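PDB 3IA7: CalG4 from Micromonospora echinospora, which belongs to the GT-B fold clan, pairing two Rossmann-like domains, each built round a central parallel beta sheet and flanked by helices. Local coordinates for residues D157-A160 with V161-L165; F143-L146 with W147-N150; V345-P348 with D349-E352; L81-V84 with R85-A89. All coordinates share one frame; numbering follows the deposited sequence.

Interaction 1: D157-A160 with V161-L165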
ATOM      1  N   ASP A 157      -3.717 -21.348  34.150  1.00 16.89           N
ATOM      2  CA  ASP A 157      -3.614 -21.554  35.602  1.00 17.11           C
ATOM      3  C   ASP A 157      -4.705 -20.855  36.413  1.00 16.86           C
ATOM      4  O   ASP A 157      -4.693 -20.885  37.657  1.00 15.93           O
ATOM      5  CB  ASP A 157      -2.239 -21.102  36.076  1.00 17.24           C
ATOM      6  CG  ASP A 157      -1.131 -22.068  35.648  1.00 21.25           C
ATOM      7  OD1 ASP A 157      -1.434 -23.282  35.559  1.00 21.15           O
ATOM      8  OD2 ASP A 157       0.020 -21.620  35.402  1.00 22.62           O
ATOM      9  N   VAL A 158      -5.650 -20.237  35.713  1.00 17.01           N
ATOM     10  CA  VAL A 158      -6.843 -19.663  36.341  1.00 16.11           C
ATOM     11  C   VAL A 158      -8.010 -20.648  36.213  1.00 16.31           C
ATOM     12  O   VAL A 158      -8.416 -21.007  35.102  1.00 15.12           O
ATOM     13  CB  VAL A 158      -7.210 -18.268  35.719  1.00 16.98           C
ATOM     14  CG1 VAL A 158      -8.459 -17.661  36.405  1.00 16.27           C
ATOM     15  CG2 VAL A 158      -6.024 -17.286  35.716  1.00 17.73           C
ATOM     16  N   GLU A 159      -8.556 -21.072  37.362  1.00 16.39           N
ATOM     17  CA  GLU A 159      -9.599 -22.073  37.436  1.00 17.49           C
ATOM     18  C   GLU A 159     -10.808 -21.880  36.483  1.00 17.60           C
ATOM     19  O   GLU A 159     -11.202 -22.830  35.800  1.00 15.93           O
ATOM     20  CB  GLU A 159     -10.101 -22.236  38.892  1.00 18.41           C
ATOM     21  CG  GLU A 159     -11.358 -23.061  39.010  1.00 22.18           C
ATOM     22  CD  GLU A 159     -11.194 -24.449  38.442  1.00 28.42           C
ATOM     23  OE1 GLU A 159     -10.073 -25.002  38.517  1.00 32.29           O
ATOM     24  OE2 GLU A 159     -12.196 -24.992  37.929  1.00 33.04           O
ATOM     25  N   ALA A 160     -11.391 -20.673  36.476  1.00 18.16           N
ATOM     26  CA  ALA A 160     -12.559 -20.339  35.623  1.00 19.43           C
ATOM     27  C   ALA A 160     -12.266 -20.522  34.112  1.00 18.32           C
ATOM     28  O   ALA A 160     -13.155 -20.914  33.325  1.00 18.56           O
ATOM     29  CB  ALA A 160     -13.011 -18.888  35.898  1.00 19.84           C
ATOM     30  N   VAL A 161     -11.032 -20.210  33.714  1.00 17.73           N
ATOM     31  CA  VAL A 161     -10.582 -20.300  32.322  1.00 17.02           C
ATOM     32  C   VAL A 161     -10.216 -21.746  31.970  1.00 16.24           C
ATOM     33  O   VAL A 161     -10.625 -22.272  30.944  1.00 14.30           O
ATOM     34  CB  VAL A 161      -9.378 -19.380  32.062  1.00 17.27           C
ATOM     35  CG1 VAL A 161      -8.917 -19.443  30.590  1.00 17.90           C
ATOM     36  CG2 VAL A 161      -9.724 -17.937  32.455  1.00 19.95           C
ATOM     37  N   HIS A 162      -9.426 -22.370  32.842  1.00 15.34           N
ATOM     38  CA  HIS A 162      -8.976 -23.740  32.669  1.00 15.59           C
ATOM     39  C   HIS A 162     -10.173 -24.689  32.477  1.00 16.02           C
ATOM     40  O   HIS A 162     -10.136 -25.557  31.593  1.00 15.97           O
ATOM     41  CB  HIS A 162      -8.124 -24.165  33.883  1.00 15.09           C
ATOM     42  CG  HIS A 162      -7.600 -25.565  33.792  1.00 15.30           C
ATOM     43  ND1 HIS A 162      -8.307 -26.655  34.263  1.00 15.74           N
ATOM     44  CD2 HIS A 162      -6.468 -26.057  33.231  1.00 14.45           C
ATOM     45  CE1 HIS A 162      -7.611 -27.757  34.032  1.00 17.14           C
ATOM     46  NE2 HIS A 162      -6.494 -27.422  33.399  1.00 17.13           N
ATOM     47  N   SER A 163     -11.223 -24.533  33.297  1.00 15.86           N
ATOM     48  CA  SER A 163     -12.344 -25.466  33.239  1.00 16.25           C
ATOM     49  C   SER A 163     -13.055 -25.332  31.886  1.00 15.50           C
ATOM     50  O   SER A 163     -13.414 -26.339  31.260  1.00 14.31           O
ATOM     51  CB  SER A 163     -13.315 -25.267  34.415  1.00 17.62           C
ATOM     52  OG  SER A 163     -13.840 -23.949  34.411  1.00 22.08           O
ATOM     53  N   VAL A 164     -13.210 -24.094  31.423  1.00 15.25           N
ATOM     54  CA  VAL A 164     -13.865 -23.844  30.148  1.00 15.63           C
ATOM     55  C   VAL A 164     -13.035 -24.460  29.042  1.00 14.42           C
ATOM     56  O   VAL A 164     -13.556 -25.043  28.120  1.00 14.15           O
ATOM     57  CB  VAL A 164     -14.068 -22.326  29.859  1.00 16.16           C
ATOM     58  CG1 VAL A 164     -14.426 -22.114  28.375  1.00 18.57           C
ATOM     59  CG2 VAL A 164     -15.178 -21.774  30.768  1.00 18.48           C
ATOM     60  N   LEU A 165     -11.731 -24.277  29.111  1.00 13.09           N
ATOM     61  CA  LEU A 165     -10.850 -24.769  28.072  1.00 13.83           C
ATOM     62  C   LEU A 165     -10.687 -26.285  28.010  1.00 12.72           C
ATOM     63  O   LEU A 165     -10.675 -26.860  26.901  1.00 12.41           O
ATOM     64  CB  LEU A 165      -9.480 -24.025  28.108  1.00 12.95           C
ATOM     65  CG  LEU A 165      -9.511 -22.556  27.617  1.00 13.63           C
ATOM     66  CD1 LEU A 165      -8.162 -21.964  27.775  1.00 15.21           C
ATOM     67  CD2 LEU A 165      -9.963 -22.336  26.140  1.00 14.91           C
TER
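Val158 O takes the N-H of His162 at 2.8 Å, almost straight at 174°, and this is the first full i to i+4 bond of helix 159-170. Val158 is the N-cap residue, and the same carbonyl receives a weak, bent bond from Val161 N. One residue on, Glu159 O is gripped twice by Ser163, by its N at 3.0 Å and by its OG at 3.2 Å. With chi1 at 60° the hydroxyl folds back toward the preceding turn, and both donors of one residue meet a single acceptor. The Glu159 chain, bent at its second torsion, brings OE2 to 3.7 Å from Ser163 CB. Packing is modest: Val158 CB lies 4.1 Å from Val161 CG2, the two valine side chains passing at a slant, and Val164 CG2 rests 3.4 Å from Ala160 O. The helix belongs to the N-terminal Rossmann-like domain, between strands 127-131 and 189-191 of its parallel sheet. Asp157 OD2 forms a salt bridge with Lys179, and Val158 and Ala160 touch Thr77 of helix 75-98. The first turn is therefore held mainly by backbone acceptors, with Ser163 adding a side-chain bond to the regular backbone one.

Interaction 2: F143-L146 with W147-N150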
ATOM      1  N   PHE A 143       3.820 -12.937  25.608  1.00 22.82           N
ATOM      2  CA  PHE A 143       2.714 -13.008  26.561  1.00 24.57           C
ATOM      3  C   PHE A 143       3.139 -13.511  27.955  1.00 22.80           C
ATOM      4  O   PHE A 143       2.795 -12.917  28.993  1.00 23.02           O
ATOM      5  CB  PHE A 143       1.593 -13.851  25.973  1.00 25.74           C
ATOM      6  CG  PHE A 143       0.834 -13.133  24.887  1.00 31.82           C
ATOM      7  CD1 PHE A 143      -0.023 -12.086  25.204  1.00 35.89           C
ATOM      8  CD2 PHE A 143       0.990 -13.495  23.546  1.00 34.49           C
ATOM      9  CE1 PHE A 143      -0.726 -11.416  24.209  1.00 37.98           C
ATOM     10  CE2 PHE A 143       0.286 -12.836  22.545  1.00 35.17           C
ATOM     11  CZ  PHE A 143      -0.571 -11.791  22.884  1.00 35.00           C
ATOM     12  N   LYS A 144       3.949 -14.557  27.977  1.00 20.50           N
ATOM     13  CA  LYS A 144       4.458 -15.036  29.242  1.00 20.18           C
ATOM     14  C   LYS A 144       5.246 -13.907  29.941  1.00 20.83           C
ATOM     15  O   LYS A 144       5.183 -13.776  31.147  1.00 20.09           O
ATOM     16  CB  LYS A 144       5.322 -16.261  29.020  1.00 19.97           C
ATOM     17  CG  LYS A 144       4.512 -17.486  28.693  1.00 20.88           C
ATOM     18  CD  LYS A 144       5.372 -18.735  28.567  1.00 25.20           C
ATOM     19  CE  LYS A 144       4.402 -19.915  28.314  1.00 26.25           C
ATOM     20  NZ  LYS A 144       5.147 -21.179  28.283  1.00 28.13           N
ATOM     21  N   GLU A 145       5.978 -13.081  29.184  1.00 21.77           N
ATOM     22  CA  GLU A 145       6.764 -11.991  29.804  1.00 23.11           C
ATOM     23  C   GLU A 145       5.844 -10.895  30.345  1.00 23.08           C
ATOM     24  O   GLU A 145       6.135 -10.299  31.382  1.00 23.50           O
ATOM     25  CB  GLU A 145       7.804 -11.376  28.837  1.00 24.15           C
ATOM     26  CG  GLU A 145       8.913 -12.324  28.367  1.00 28.13           C
ATOM     27  CD  GLU A 145       9.612 -13.058  29.509  1.00 35.14           C
ATOM     28  OE1 GLU A 145      10.379 -12.413  30.253  1.00 40.14           O
ATOM     29  OE2 GLU A 145       9.405 -14.282  29.670  1.00 37.95           O
ATOM     30  N   LEU A 146       4.748 -10.634  29.644  1.00 22.08           N
ATOM     31  CA  LEU A 146       3.777  -9.636  30.077  1.00 23.20           C
ATOM     32  C   LEU A 146       3.033 -10.049  31.370  1.00 23.94           C
ATOM     33  O   LEU A 146       2.989  -9.284  32.354  1.00 23.29           O
ATOM     34  CB  LEU A 146       2.768  -9.348  28.974  1.00 24.09           C
ATOM     35  CG  LEU A 146       3.388  -8.546  27.811  1.00 26.19           C
ATOM     36  CD1 LEU A 146       2.300  -8.346  26.765  1.00 28.95           C
ATOM     37  CD2 LEU A 146       4.001  -7.198  28.327  1.00 28.45           C
ATOM     38  N   TRP A 147       2.468 -11.259  31.354  1.00 23.35           N
ATOM     39  CA  TRP A 147       1.835 -11.836  32.546  1.00 23.38           C
ATOM     40  C   TRP A 147       2.825 -11.789  33.705  1.00 24.25           C
ATOM     41  O   TRP A 147       2.493 -11.374  34.832  1.00 23.55           O
ATOM     42  CB  TRP A 147       1.330 -13.263  32.247  1.00 22.83           C
ATOM     43  CG  TRP A 147       0.240 -13.296  31.224  1.00 21.79           C
ATOM     44  CD1 TRP A 147      -0.720 -12.350  31.038  1.00 22.53           C
ATOM     45  CD2 TRP A 147      -0.014 -14.322  30.223  1.00 21.81           C
ATOM     46  NE1 TRP A 147      -1.547 -12.707  29.986  1.00 23.00           N
ATOM     47  CE2 TRP A 147      -1.140 -13.913  29.478  1.00 21.34           C
ATOM     48  CE3 TRP A 147       0.602 -15.538  29.896  1.00 21.29           C
ATOM     49  CZ2 TRP A 147      -1.668 -14.666  28.398  1.00 20.64           C
ATOM     50  CZ3 TRP A 147       0.069 -16.304  28.821  1.00 22.63           C
ATOM     51  CH2 TRP A 147      -1.052 -15.841  28.080  1.00 21.44           C
ATOM     52  N   LYS A 148       4.056 -12.211  33.433  1.00 25.05           N
ATOM     53  CA  LYS A 148       5.094 -12.237  34.435  1.00 26.91           C
ATOM     54  C   LYS A 148       5.325 -10.830  35.047  1.00 27.05           C
ATOM     55  O   LYS A 148       5.385 -10.663  36.285  1.00 26.46           O
ATOM     56  CB  LYS A 148       6.390 -12.764  33.803  1.00 27.27           C
ATOM     57  CG  LYS A 148       7.376 -13.480  34.747  1.00 30.84           C
ATOM     58  CD  LYS A 148       8.383 -14.370  33.966  1.00 30.52           C
ATOM     59  CE  LYS A 148       7.655 -15.231  32.874  1.00 36.84           C
ATOM     60  NZ  LYS A 148       8.532 -16.191  32.078  1.00 36.89           N
ATOM     61  N   SER A 149       5.458  -9.840  34.166  1.00 26.80           N
ATOM     62  CA  SER A 149       5.717  -8.453  34.549  1.00 27.68           C
ATOM     63  C   SER A 149       4.512  -7.841  35.253  1.00 27.60           C
ATOM     64  O   SER A 149       4.682  -6.997  36.117  1.00 27.96           O
ATOM     65  CB  SER A 149       6.114  -7.612  33.324  1.00 26.46           C
ATOM     66  OG  SER A 149       5.039  -7.524  32.383  1.00 29.89           O
ATOM     67  N   ASN A 150       3.308  -8.271  34.876  1.00 27.99           N
ATOM     68  CA  ASN A 150       2.067  -7.892  35.583  1.00 28.20           C
ATOM     69  C   ASN A 150       1.789  -8.633  36.903  1.00 27.28           C
ATOM     70  O   ASN A 150       0.854  -8.270  37.647  1.00 27.45           O
ATOM     71  CB  ASN A 150       0.872  -8.048  34.647  1.00 29.34           C
ATOM     72  CG  ASN A 150       0.867  -7.023  33.554  1.00 31.55           C
ATOM     73  OD1 ASN A 150       1.372  -5.921  33.746  1.00 36.26           O
ATOM     74  ND2 ASN A 150       0.274  -7.361  32.402  1.00 33.15           N
TER
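Leu146 O is gripped by two donors, Asn150 N at 2.7 Å and Ser149 OG at 2.7 Å. The backbone bond meets the carbonyl nearly end-on, whereas the hydroxyl comes from the flank, at a C=O...OG angle of 112°, swung back along the helix by a chi1 of 64°. A turn earlier, Phe143 O accepts Trp147 N at 2.9 Å and also sits over one face of the indole, 3.2 Å above the plane and toward the rim. Phe143 CB lies over the six-membered ring of Trp147, 4.0 Å from its centroid, a CH-pi contact. The two aromatic rings themselves meet obliquely, their planes 34° apart. On another side of the helix Glu145 and Lys148 run side by side, and Lys148 NZ bridges to Glu145 OE2 at 3.2 Å, on the syn side of the carboxylate though well out of its plane. Lys144 NZ forms a salt bridge with Asp183, and His154 meets the Trp147 ring edge-to-face. Helix 142-150 lies in the N-terminal Rossmann-like domain, between strands 127-131 and 189-191. The Ser149 hydroxyl adds a second bond to a carbonyl already used by the helix backbone, while solvent probably weakens the exposed salt bridge.

Interaction 3: V345-P348 with D349-E352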
ATOM      1  N   VAL A 345      12.719   7.185  23.920  1.00 14.75           N
ATOM      2  CA  VAL A 345      11.391   7.196  24.496  1.00 15.09           C
ATOM      3  C   VAL A 345      11.218   8.454  25.348  1.00 14.89           C
ATOM      4  O   VAL A 345      12.134   8.847  26.062  1.00 14.62           O
ATOM      5  CB  VAL A 345      11.133   5.902  25.305  1.00 14.92           C
ATOM      6  CG1 VAL A 345      12.078   5.776  26.518  1.00 15.94           C
ATOM      7  CG2 VAL A 345       9.673   5.806  25.747  1.00 17.30           C
ATOM      8  N   LEU A 346      10.051   9.097  25.245  1.00 15.38           N
ATOM      9  CA  LEU A 346       9.687  10.167  26.174  1.00 16.57           C
ATOM     10  C   LEU A 346       8.618   9.656  27.125  1.00 17.22           C
ATOM     11  O   LEU A 346       7.695   8.958  26.703  1.00 17.09           O
ATOM     12  CB  LEU A 346       9.142  11.383  25.436  1.00 17.59           C
ATOM     13  CG  LEU A 346      10.124  12.260  24.625  1.00 20.44           C
ATOM     14  CD1 LEU A 346       9.358  13.179  23.728  1.00 24.64           C
ATOM     15  CD2 LEU A 346      10.978  13.056  25.576  1.00 24.55           C
ATOM     16  N   ARG A 347       8.747  10.006  28.396  1.00 18.20           N
ATOM     17  CA  ARG A 347       7.672   9.710  29.366  1.00 19.58           C
ATOM     18  C   ARG A 347       6.633  10.821  29.453  1.00 18.95           C
ATOM     19  O   ARG A 347       6.880  11.925  28.968  1.00 17.90           O
ATOM     20  CB  ARG A 347       8.225   9.371  30.763  1.00 19.83           C
ATOM     21  CG  ARG A 347       9.152   8.145  30.782  1.00 22.81           C
ATOM     22  CD  ARG A 347       8.563   6.906  30.084  1.00 26.88           C
ATOM     23  NE  ARG A 347       9.542   5.820  30.008  1.00 30.93           N
ATOM     24  CZ  ARG A 347       9.286   4.574  29.599  1.00 33.40           C
ATOM     25  NH1 ARG A 347       8.052   4.213  29.234  1.00 33.87           N
ATOM     26  NH2 ARG A 347      10.271   3.679  29.564  1.00 33.19           N
ATOM     27  N   PRO A 348       5.458  10.517  30.056  1.00 19.43           N
ATOM     28  CA  PRO A 348       4.419  11.510  30.310  1.00 19.66           C
ATOM     29  C   PRO A 348       4.938  12.811  30.931  1.00 19.65           C
ATOM     30  O   PRO A 348       4.476  13.881  30.532  1.00 20.37           O
ATOM     31  CB  PRO A 348       3.484  10.782  31.290  1.00 19.46           C
ATOM     32  CG  PRO A 348       3.563   9.380  30.857  1.00 20.01           C
ATOM     33  CD  PRO A 348       5.021   9.175  30.514  1.00 19.92           C
ATOM     34  N   ASP A 349       5.878  12.747  31.877  1.00 19.11           N
ATOM     35  CA  ASP A 349       6.406  13.996  32.445  1.00 19.20           C
ATOM     36  C   ASP A 349       7.412  14.732  31.556  1.00 19.35           C
ATOM     37  O   ASP A 349       7.871  15.811  31.889  1.00 19.42           O
ATOM     38  CB  ASP A 349       6.908  13.882  33.900  1.00 19.45           C
ATOM     39  CG  ASP A 349       7.590  12.545  34.244  1.00 19.64           C
ATOM     40  OD1 ASP A 349       7.904  11.695  33.380  1.00 17.80           O
ATOM     41  OD2 ASP A 349       7.804  12.346  35.462  1.00 21.24           O
ATOM     42  N   GLN A 350       7.710  14.167  30.396  1.00 18.84           N
ATOM     43  CA  GLN A 350       8.758  14.699  29.543  1.00 19.03           C
ATOM     44  C   GLN A 350       8.195  15.336  28.269  1.00 19.03           C
ATOM     45  O   GLN A 350       8.870  15.399  27.259  1.00 19.49           O
ATOM     46  CB  GLN A 350       9.792  13.596  29.261  1.00 19.22           C
ATOM     47  CG  GLN A 350      10.286  12.952  30.563  1.00 19.90           C
ATOM     48  CD  GLN A 350      11.201  11.738  30.420  1.00 19.29           C
ATOM     49  OE1 GLN A 350      10.919  10.811  29.674  1.00 22.54           O
ATOM     50  NE2 GLN A 350      12.288  11.730  31.203  1.00 21.92           N
ATOM     51  N   LEU A 351       6.954  15.823  28.337  1.00 19.08           N
ATOM     52  CA  LEU A 351       6.214  16.276  27.148  1.00 19.52           C
ATOM     53  C   LEU A 351       5.965  17.789  27.027  1.00 19.81           C
ATOM     54  O   LEU A 351       5.090  18.210  26.262  1.00 19.90           O
ATOM     55  CB  LEU A 351       4.858  15.564  27.079  1.00 19.88           C
ATOM     56  CG  LEU A 351       4.892  14.039  27.116  1.00 20.58           C
ATOM     57  CD1 LEU A 351       3.449  13.489  27.290  1.00 22.71           C
ATOM     58  CD2 LEU A 351       5.603  13.521  25.866  1.00 19.79           C
ATOM     59  N   GLU A 352       6.697  18.597  27.793  1.00 19.38           N
ATOM     60  CA  GLU A 352       6.693  20.044  27.585  1.00 18.83           C
ATOM     61  C   GLU A 352       7.276  20.326  26.190  1.00 17.81           C
ATOM     62  O   GLU A 352       8.135  19.565  25.723  1.00 15.95           O
ATOM     63  CB  GLU A 352       7.507  20.742  28.683  1.00 19.29           C
ATOM     64  CG  GLU A 352       7.009  20.446  30.114  1.00 22.97           C
ATOM     65  CD  GLU A 352       5.943  21.410  30.619  1.00 29.25           C
ATOM     66  OE1 GLU A 352       6.141  21.973  31.730  1.00 32.23           O
ATOM     67  OE2 GLU A 352       4.903  21.604  29.932  1.00 32.50           O
TER
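The amide of Gln350 and the guanidinium of Arg347 have planes 24° apart but do not meet; the side chains run alongside and point the same way, and the amide oxygen lies by the base of the arginine side chain. Arg347 N reaches the Gln350 amide in its carbonyl plane, on a lone pair of OE1, at 2.6 Å. Over the centre of one guanidinium face sits Val345 CG2, 4.0 Å above the plane. The glutamine returns to the chain because CG lies anti to its carbonyl carbon (chi1 -52°) and the chain stays extended beyond it, which also sets OE1 3.2 Å from Arg347 CB. A second bond closes the turn: Gln350 N donates to Arg347 O at 2.8 Å, approaching well above the carbonyl plane. With the backbone angles of Pro348 and Asp349 this makes a type I beta turn, proline at its second position, linking edge strand 343-345 of the C-terminal Rossmann-like sheet to helix 353-365, whose N-cap is Glu352. Gln350 O in turn accepts from Ser355 OG of that helix. Leu351 CD1 packs 3.7 Å from Pro348 CA, and Leu351 CD2 meets Leu346 CB at 4.2 Å. The Leu346 and Gln350 side chains pass at a slant, Leu346 CD2 3.9 Å from Gln350 CB.

Interaction 4: L81-V84 with R85-A89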
ATOM      1  N   LEU A  81     -11.779 -14.577  29.961  1.00 17.41           N
ATOM      2  CA  LEU A  81     -13.022 -15.251  29.524  1.00 18.44           C
ATOM      3  C   LEU A  81     -13.575 -14.654  28.236  1.00 17.19           C
ATOM      4  O   LEU A  81     -14.095 -15.401  27.377  1.00 17.90           O
ATOM      5  CB  LEU A  81     -14.109 -15.301  30.632  1.00 17.63           C
ATOM      6  CG  LEU A  81     -13.716 -16.181  31.841  1.00 17.73           C
ATOM      7  CD1 LEU A  81     -14.749 -16.006  32.951  1.00 18.80           C
ATOM      8  CD2 LEU A  81     -13.572 -17.651  31.467  1.00 18.98           C
ATOM      9  N   VAL A  82     -13.444 -13.334  28.074  1.00 17.30           N
ATOM     10  CA  VAL A  82     -13.932 -12.710  26.837  1.00 17.55           C
ATOM     11  C   VAL A  82     -13.052 -13.148  25.665  1.00 16.73           C
ATOM     12  O   VAL A  82     -13.549 -13.277  24.564  1.00 16.30           O
ATOM     13  CB  VAL A  82     -14.098 -11.130  26.893  1.00 18.40           C
ATOM     14  CG1 VAL A  82     -12.777 -10.408  26.991  1.00 19.43           C
ATOM     15  CG2 VAL A  82     -14.818 -10.649  25.641  1.00 18.50           C
ATOM     16  N   TYR A  83     -11.770 -13.368  25.926  1.00 16.72           N
ATOM     17  CA  TYR A  83     -10.820 -13.858  24.903  1.00 16.57           C
ATOM     18  C   TYR A  83     -11.290 -15.232  24.394  1.00 15.86           C
ATOM     19  O   TYR A  83     -11.340 -15.497  23.168  1.00 14.93           O
ATOM     20  CB  TYR A  83      -9.412 -13.960  25.524  1.00 16.15           C
ATOM     21  CG  TYR A  83      -8.377 -14.581  24.611  1.00 18.56           C
ATOM     22  CD1 TYR A  83      -7.789 -13.828  23.574  1.00 17.68           C
ATOM     23  CD2 TYR A  83      -7.994 -15.930  24.752  1.00 16.22           C
ATOM     24  CE1 TYR A  83      -6.826 -14.409  22.722  1.00 18.81           C
ATOM     25  CE2 TYR A  83      -7.044 -16.509  23.907  1.00 18.15           C
ATOM     26  CZ  TYR A  83      -6.473 -15.740  22.899  1.00 15.47           C
ATOM     27  OH  TYR A  83      -5.534 -16.273  22.048  1.00 18.39           O
ATOM     28  N   VAL A  84     -11.598 -16.110  25.348  1.00 14.50           N
ATOM     29  CA  VAL A  84     -12.117 -17.441  25.017  1.00 14.04           C
ATOM     30  C   VAL A  84     -13.452 -17.360  24.252  1.00 13.20           C
ATOM     31  O   VAL A  84     -13.599 -18.036  23.218  1.00 12.47           O
ATOM     32  CB  VAL A  84     -12.186 -18.384  26.250  1.00 13.99           C
ATOM     33  CG1 VAL A  84     -12.808 -19.727  25.850  1.00 13.85           C
ATOM     34  CG2 VAL A  84     -10.753 -18.621  26.821  1.00 13.21           C
ATOM     35  N   ARG A  85     -14.392 -16.547  24.731  1.00 12.04           N
ATOM     36  CA  ARG A  85     -15.668 -16.368  24.037  1.00 13.47           C
ATOM     37  C   ARG A  85     -15.485 -15.867  22.610  1.00 12.94           C
ATOM     38  O   ARG A  85     -16.186 -16.322  21.705  1.00 12.41           O
ATOM     39  CB  ARG A  85     -16.632 -15.449  24.780  1.00 13.17           C
ATOM     40  CG  ARG A  85     -17.174 -16.010  26.110  1.00 15.82           C
ATOM     41  CD  ARG A  85     -18.361 -15.206  26.615  1.00 16.70           C
ATOM     42  NE  ARG A  85     -18.043 -13.798  26.852  1.00 20.34           N
ATOM     43  CZ  ARG A  85     -17.562 -13.315  27.997  1.00 23.10           C
ATOM     44  NH1 ARG A  85     -17.340 -14.127  29.030  1.00 22.72           N
ATOM     45  NH2 ARG A  85     -17.306 -12.013  28.112  1.00 25.25           N
ATOM     46  N   GLU A  86     -14.557 -14.940  22.408  1.00 12.03           N
ATOM     47  CA  GLU A  86     -14.282 -14.406  21.066  1.00 12.91           C
ATOM     48  C   GLU A  86     -13.721 -15.493  20.142  1.00 12.91           C
ATOM     49  O   GLU A  86     -14.136 -15.585  18.960  1.00 11.76           O
ATOM     50  CB  GLU A  86     -13.253 -13.245  21.156  1.00 14.16           C
ATOM     51  CG  GLU A  86     -13.091 -12.465  19.808  1.00 16.42           C
ATOM     52  CD  GLU A  86     -14.258 -11.538  19.491  1.00 18.81           C
ATOM     53  OE1 GLU A  86     -15.364 -11.707  20.046  1.00 20.25           O
ATOM     54  OE2 GLU A  86     -14.065 -10.630  18.652  1.00 16.11           O
ATOM     55  N   ASN A  87     -12.779 -16.303  20.661  1.00 11.41           N
ATOM     56  CA  ASN A  87     -12.323 -17.488  19.905  1.00 12.84           C
ATOM     57  C   ASN A  87     -13.523 -18.381  19.522  1.00 12.02           C
ATOM     58  O   ASN A  87     -13.629 -18.831  18.380  1.00 11.04           O
ATOM     59  CB  ASN A  87     -11.319 -18.284  20.731  1.00 12.51           C
ATOM     60  CG  ASN A  87      -9.898 -17.796  20.509  1.00 14.06           C
ATOM     61  OD1 ASN A  87      -9.211 -18.336  19.663  1.00 13.69           O
ATOM     62  ND2 ASN A  87      -9.486 -16.711  21.203  1.00 12.55           N
ATOM     63  N   VAL A  88     -14.385 -18.656  20.499  1.00 10.79           N
ATOM     64  CA  VAL A  88     -15.582 -19.500  20.259  1.00 12.66           C
ATOM     65  C   VAL A  88     -16.566 -18.879  19.217  1.00 11.94           C
ATOM     66  O   VAL A  88     -17.159 -19.590  18.379  1.00 12.70           O
ATOM     67  CB  VAL A  88     -16.321 -19.842  21.588  1.00 10.84           C
ATOM     68  CG1 VAL A  88     -17.667 -20.532  21.329  1.00 12.67           C
ATOM     69  CG2 VAL A  88     -15.446 -20.771  22.468  1.00 13.63           C
ATOM     70  N   ALA A  89     -16.731 -17.565  19.267  1.00 10.77           N
ATOM     71  CA  ALA A  89     -17.576 -16.852  18.296  1.00 12.24           C
ATOM     72  C   ALA A  89     -17.105 -17.117  16.855  1.00 12.10           C
ATOM     73  O   ALA A  89     -17.918 -17.416  15.979  1.00 11.25           O
ATOM     74  CB  ALA A  89     -17.608 -15.341  18.616  1.00 12.14           C
TER
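Regular i to i+4 bonds join Leu81 to Arg85, Val82 to Glu86, Tyr83 to Asn87 and Val84 to Val88, all with N...O distances of 2.9 to 3.0 Å. Asn87 adds a side-chain bond to its backbone one: ND2 donates to Tyr83 O at 3.0 Å with a nearly straight N-H...O angle of 177°. It reaches the carbonyl from the face opposite to Asn87 N, so Tyr83 O is held from both faces. That same ND2 hovers over the centre of the Tyr83 ring, 3.5 Å above its plane, with amide and ring planes 58° apart. All this lies on helix 75-98, which connects strands 53-56 and 105-109 of the N-terminal parallel sheet in the GT-B fold. Asn87 OD1 accepts from Ala115 N, fixing the amide's rotation, and Phe111 meets the Tyr83 ring edge-to-face. On another flank, Arg85 bends at its third torsion (chi3 -60°) and folds back along the helix, one guanidinium face lying over Val82 CA and Leu81 O. Arg85 NH2 comes within 3.5 Å of Val82 CB, while Arg85 NE forms a salt bridge with Glu60. Val84 CG1 and Val88 CG2 touch more loosely at 4.4 Å.

Interactions 1 and 4 meet: helix 159-170 lies against helix 75-98, with Val164 CG1 3.8 Å from Val84 CG1 and Val161 CG2 4.0 Å from Leu81 CD2, and the centres of the two interactions are about 13 Å apart. Interaction 2 sits on helix 142-150, the helix before that of interaction 1, and its nearest atoms stay about 8 Å from interaction 1 and about 7 Å from interaction 4. Interaction 3 belongs to the C-terminal domain, built on the six-stranded sheet, its centre about 25 Å from that of interaction 2 and about 40 Å from that of interaction 1. The calcium ions are held through Leu42 and Glu46 and through Gln225 and His297, all outside these segments.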